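Local atomic coordinates of glutathione-independent glyoxalase DJ-1 (Schizosaccharomyces pombe, PDB entry 4QYT), a protein that converts methylglyoxal to D-lactate in a single step without glutathione and takes part in protection against reactive oxygen species. Residues 33-45 and 54-66. Sequence-based numbering, arbitrary orientation.
With EDO (1,2-ethanediol), chain E.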
# COMPACT_ATOMS: atom_id res chain seq x y z
N PRO A 33 11.81 1.74 -14.28
CA PRO A 33 10.65 1.15 -14.95
C PRO A 33 10.10 -0.08 -14.24
O PRO A 33 10.88 -0.96 -13.87
CB PRO A 33 11.18 0.81 -16.34
CG PRO A 33 12.29 1.76 -16.55
CD PRO A 33 12.93 1.94 -15.22
N ILE A 34 8.78 -0.14 -14.13
CA ILE A 34 8.10 -1.25 -13.47
C ILE A 34 6.78 -1.50 -14.17
O ILE A 34 6.03 -0.55 -14.43
CB ILE A 34 7.94 -1.01 -11.95
CG1 ILE A 34 7.34 -2.21 -11.25
CG2 ILE A 34 7.17 0.28 -11.63
CD1 ILE A 34 7.50 -2.18 -9.75
N ASP A 35 6.51 -2.78 -14.45
CA ASP A 35 5.24 -3.23 -14.99
C ASP A 35 4.58 -4.16 -13.98
O ASP A 35 5.26 -4.98 -13.38
CB ASP A 35 5.41 -4.07 -16.28
CG ASP A 35 5.90 -3.32 -17.49
OD1 ASP A 35 5.64 -2.10 -17.59
OD2 ASP A 35 6.50 -3.97 -18.35
N SER A 36 3.25 -4.10 -13.91
CA SER A 36 2.50 -5.16 -13.25
C SER A 36 2.11 -6.18 -14.30
O SER A 36 1.67 -5.84 -15.40
CB SER A 36 1.27 -4.61 -12.53
OG SER A 36 0.45 -3.87 -13.43
N VAL A 37 2.34 -7.45 -13.95
CA VAL A 37 2.14 -8.58 -14.87
C VAL A 37 1.20 -9.56 -14.23
O VAL A 37 1.52 -10.20 -13.21
CB VAL A 37 3.49 -9.22 -15.26
CG1 VAL A 37 3.25 -10.41 -16.15
CG2 VAL A 37 4.44 -8.21 -15.93
N TYR A 38 -0.01 -9.66 -14.81
CA TYR A 38 -1.12 -10.42 -14.26
C TYR A 38 -1.07 -11.87 -14.71
O TYR A 38 -0.92 -12.16 -15.91
CB TYR A 38 -2.42 -9.75 -14.73
CG TYR A 38 -3.69 -10.53 -14.47
CD1 TYR A 38 -4.12 -10.81 -13.17
CD2 TYR A 38 -4.52 -10.88 -15.51
CE1 TYR A 38 -5.36 -11.42 -12.92
CE2 TYR A 38 -5.73 -11.51 -15.27
CZ TYR A 38 -6.17 -11.75 -13.98
OH TYR A 38 -7.37 -12.40 -13.82
N VAL A 39 -1.31 -12.75 -13.75
CA VAL A 39 -1.49 -14.15 -13.98
C VAL A 39 -2.92 -14.48 -13.55
O VAL A 39 -3.25 -14.49 -12.37
CB VAL A 39 -0.50 -14.97 -13.14
CG1 VAL A 39 -0.73 -16.47 -13.28
CG2 VAL A 39 0.92 -14.59 -13.49
N GLY A 40 -3.78 -14.78 -14.52
CA GLY A 40 -5.17 -15.06 -14.21
C GLY A 40 -6.04 -15.21 -15.44
O GLY A 40 -5.54 -15.14 -16.56
N GLU A 41 -7.34 -15.31 -15.21
CA GLU A 41 -8.31 -15.61 -16.25
C GLU A 41 -8.89 -14.37 -16.92
O GLU A 41 -9.52 -14.49 -17.96
CB GLU A 41 -9.44 -16.51 -15.73
CG GLU A 41 -8.93 -17.89 -15.35
CD GLU A 41 -8.09 -18.52 -16.45
OE1 GLU A 41 -8.58 -18.59 -17.60
OE2 GLU A 41 -6.94 -18.93 -16.17
N ASN A 42 -8.86 -13.23 -16.24
CA ASN A 42 -9.54 -12.06 -16.75
C ASN A 42 -8.88 -11.54 -18.04
O ASN A 42 -7.81 -10.96 -18.03
CB ASN A 42 -9.62 -10.96 -15.67
CG ASN A 42 -10.48 -9.80 -16.11
OD1 ASN A 42 -10.06 -8.98 -16.94
ND2 ASN A 42 -11.73 -9.82 -15.70
N LYS A 43 -9.67 -11.44 -19.10
CA LYS A 43 -9.10 -11.08 -20.40
C LYS A 43 -8.81 -9.59 -20.57
O LYS A 43 -8.18 -9.18 -21.53
CB LYS A 43 -10.03 -11.55 -21.51
CG LYS A 43 -10.20 -13.06 -21.54
CD LYS A 43 -8.87 -13.80 -21.53
CE LYS A 43 -9.05 -15.31 -21.53
NZ LYS A 43 -8.18 -16.02 -22.52
N ASP A 44 -9.30 -8.78 -19.63
CA ASP A 44 -9.16 -7.33 -19.71
C ASP A 44 -8.06 -6.82 -18.77
O ASP A 44 -7.89 -5.62 -18.62
CB ASP A 44 -10.50 -6.65 -19.38
CG ASP A 44 -11.59 -7.04 -20.34
OD1 ASP A 44 -11.28 -7.18 -21.54
OD2 ASP A 44 -12.67 -7.43 -19.86
N ARG A 45 -7.41 -7.77 -18.10
CA ARG A 45 -6.37 -7.50 -17.11
C ARG A 45 -6.92 -6.76 -15.91
O ARG A 45 -6.22 -5.94 -15.31
CB ARG A 45 -5.22 -6.71 -17.71
CG ARG A 45 -4.68 -7.33 -18.99
CD ARG A 45 -3.45 -6.57 -19.45
NE ARG A 45 -3.69 -5.13 -19.45
CZ ARG A 45 -4.24 -4.48 -20.47
NH1 ARG A 45 -4.68 -5.16 -21.50
NH2 ARG A 45 -4.46 -3.18 -20.38
N GLU A 54 -10.38 -3.33 -7.22
CA GLU A 54 -10.32 -3.72 -8.62
C GLU A 54 -9.40 -2.79 -9.38
O GLU A 54 -9.63 -1.57 -9.44
CB GLU A 54 -11.72 -3.74 -9.21
CG GLU A 54 -12.61 -4.73 -8.49
CD GLU A 54 -13.99 -4.87 -9.03
OE1 GLU A 54 -14.20 -4.54 -10.18
OE2 GLU A 54 -14.76 -5.57 -8.35
N MET A 55 -8.29 -3.37 -9.85
CA MET A 55 -7.12 -2.67 -10.46
C MET A 55 -6.80 -3.26 -11.86
O MET A 55 -6.66 -4.49 -11.89
CB MET A 55 -5.86 -2.84 -9.57
CG MET A 55 -4.57 -2.25 -10.11
SD MET A 55 -3.19 -2.50 -8.94
CE MET A 55 -2.90 -4.18 -9.38
N TYR A 56 -6.42 -2.44 -12.87
CA TYR A 56 -5.86 -2.95 -14.15
C TYR A 56 -4.38 -3.19 -14.06
O TYR A 56 -3.60 -2.32 -13.71
CB TYR A 56 -6.06 -1.97 -15.31
CG TYR A 56 -7.48 -1.92 -15.79
CD1 TYR A 56 -8.00 -2.92 -16.60
CD2 TYR A 56 -8.29 -0.86 -15.42
CE1 TYR A 56 -9.32 -2.86 -16.99
CE2 TYR A 56 -9.58 -0.76 -15.90
CZ TYR A 56 -10.10 -1.76 -16.67
OH TYR A 56 -11.42 -1.75 -17.03
N ALA A 57 -4.00 -4.40 -14.41
CA ALA A 57 -2.58 -4.66 -14.55
C ALA A 57 -2.12 -4.10 -15.88
O ALA A 57 -2.87 -4.02 -16.85
CB ALA A 57 -2.31 -6.13 -14.47
N ASN A 58 -0.82 -3.80 -15.97
CA ASN A 58 -0.27 -3.32 -17.24
C ASN A 58 -0.24 -4.36 -18.34
O ASN A 58 -0.39 -4.03 -19.51
CB ASN A 58 1.18 -2.84 -17.04
CG ASN A 58 1.34 -1.67 -16.11
OD1 ASN A 58 2.15 -1.71 -15.22
ND2 ASN A 58 0.52 -0.65 -16.27
N ARG A 59 0.07 -5.59 -17.96
CA ARG A 59 0.30 -6.71 -18.87
C ARG A 59 -0.36 -7.96 -18.33
O ARG A 59 -0.53 -8.10 -17.12
CB ARG A 59 1.79 -6.98 -19.08
CG ARG A 59 2.60 -5.76 -19.49
CD ARG A 59 4.02 -6.15 -19.88
NE ARG A 59 4.02 -6.96 -21.10
CZ ARG A 59 5.10 -7.43 -21.68
NH1 ARG A 59 6.24 -7.44 -21.06
NH2 ARG A 59 4.99 -7.93 -22.91
N SER A 60 -0.63 -8.89 -19.24
CA SER A 60 -0.83 -10.28 -18.89
C SER A 60 0.45 -11.06 -19.13
O SER A 60 1.14 -10.84 -20.11
CB SER A 60 -1.92 -10.88 -19.77
OG SER A 60 -1.94 -12.29 -19.62
N TYR A 61 0.74 -12.04 -18.28
CA TYR A 61 1.90 -12.89 -18.49
C TYR A 61 1.82 -13.63 -19.82
O TYR A 61 2.86 -14.04 -20.35
CB TYR A 61 2.15 -13.86 -17.35
CG TYR A 61 1.35 -15.13 -17.36
CD1 TYR A 61 -0.02 -15.16 -17.29
CD2 TYR A 61 1.99 -16.36 -17.36
CE1 TYR A 61 -0.73 -16.34 -17.23
CE2 TYR A 61 1.29 -17.55 -17.29
CZ TYR A 61 -0.08 -17.53 -17.26
OH TYR A 61 -0.79 -18.72 -17.18
N LYS A 62 0.63 -13.80 -20.36
CA LYS A 62 0.47 -14.51 -21.62
C LYS A 62 1.10 -13.78 -22.79
O LYS A 62 1.32 -14.35 -23.86
CB LYS A 62 -1.00 -14.81 -21.89
CG LYS A 62 -1.64 -15.71 -20.85
CD LYS A 62 -3.06 -16.15 -21.16
CE LYS A 62 -3.63 -16.91 -19.96
NZ LYS A 62 -5.10 -17.11 -20.00
N GLU A 63 1.43 -12.51 -22.57
CA GLU A 63 2.15 -11.70 -23.55
C GLU A 63 3.61 -12.09 -23.70
O GLU A 63 4.30 -11.62 -24.63
CB GLU A 63 2.12 -10.22 -23.20
CG GLU A 63 0.73 -9.61 -23.20
CD GLU A 63 0.69 -8.25 -22.56
OE1 GLU A 63 1.69 -7.50 -22.64
OE2 GLU A 63 -0.36 -7.92 -21.95
N ILE A 64 4.15 -12.85 -22.76
CA ILE A 64 5.57 -13.12 -22.66
C ILE A 64 5.78 -14.58 -22.98
O ILE A 64 5.25 -15.42 -22.28
CB ILE A 64 6.11 -12.76 -21.26
CG1 ILE A 64 5.78 -11.31 -20.92
CG2 ILE A 64 7.60 -13.01 -21.22
CD1 ILE A 64 5.97 -10.97 -19.44
N PRO A 65 6.49 -14.92 -24.09
CA PRO A 65 6.37 -16.28 -24.62
C PRO A 65 7.10 -17.33 -23.83
O PRO A 65 6.83 -18.51 -24.03
CB PRO A 65 6.88 -16.14 -26.04
CG PRO A 65 7.80 -14.96 -26.01
CD PRO A 65 7.09 -14.01 -25.08
N SER A 66 8.06 -16.96 -22.99
CA SER A 66 8.82 -17.93 -22.21
C SER A 66 9.54 -17.20 -21.07
O SER A 66 9.66 -16.00 -21.07
CB SER A 66 9.89 -18.63 -23.08
OG SER A 66 10.93 -17.71 -23.36
C1 EDO E . -1.49 -0.36 -13.45
O1 EDO E . -2.76 -0.17 -12.92
C2 EDO E . -0.36 -0.92 -12.55
O2 EDO E . -0.78 -2.10 -12.04
O HOH W 1 -3.06 -13.91 -17.28
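Ser36 and Asn58 grip each other by backbone and side chain together. Ser36 N donates to Asn58 OD1 at 2.9 Å, the donor lying 19° off the plane of that carbonyl. Asn58 N donates to Ser36 OG at 2.8 Å. With chi1 at 56°, OG lies between its own backbone N and carbonyl carbon, where it meets this amide. OG is also hydrogen-bonded to a 1,2-ethanediol, probably from the crystallisation liquor.

Arg59 N donates to Ser36 O, Tyr38 N to Arg59 O, and Tyr61 N to Tyr38 O. They hold 59-60 parallel to strand 34-39, as the outermost strand, within this chain, of the main sheet of this DJ-1/PfpI family protein; strand 7-12 is the other neighbour of 34-39. Ala57 N donates to Arg45 O at 2.8 Å. In one of its two conformers, Arg45 NE donates to Ala57 O at 2.9 Å, and that oxygen lies in the guanidinium plane. Beyond this pairing, residues 54-56 join a strand of the second subunit.

Val39 CG2 sits over one face of the Tyr61 ring, 4.2 Å from its centroid, a CH-pi contact. Phe94 meets this ring edge-to-face. Val37 CG1 packs on Tyr61 CB at 3.8 Å. A serine in place of Tyr61 would probably leave Val39 without its aromatic partner and open a gap beside Phe94. Ala57 CB rests against Tyr38 CB at 3.6 Å.

Among charges, the Arg59–Glu63 salt bridge runs from NE to OE1 at 2.8 Å. Glu63 OE2 accepts from Ser60 N. Asp35 OD2 and Arg59 NH1 share Tyr74 OH as a hydrogen-bond partner.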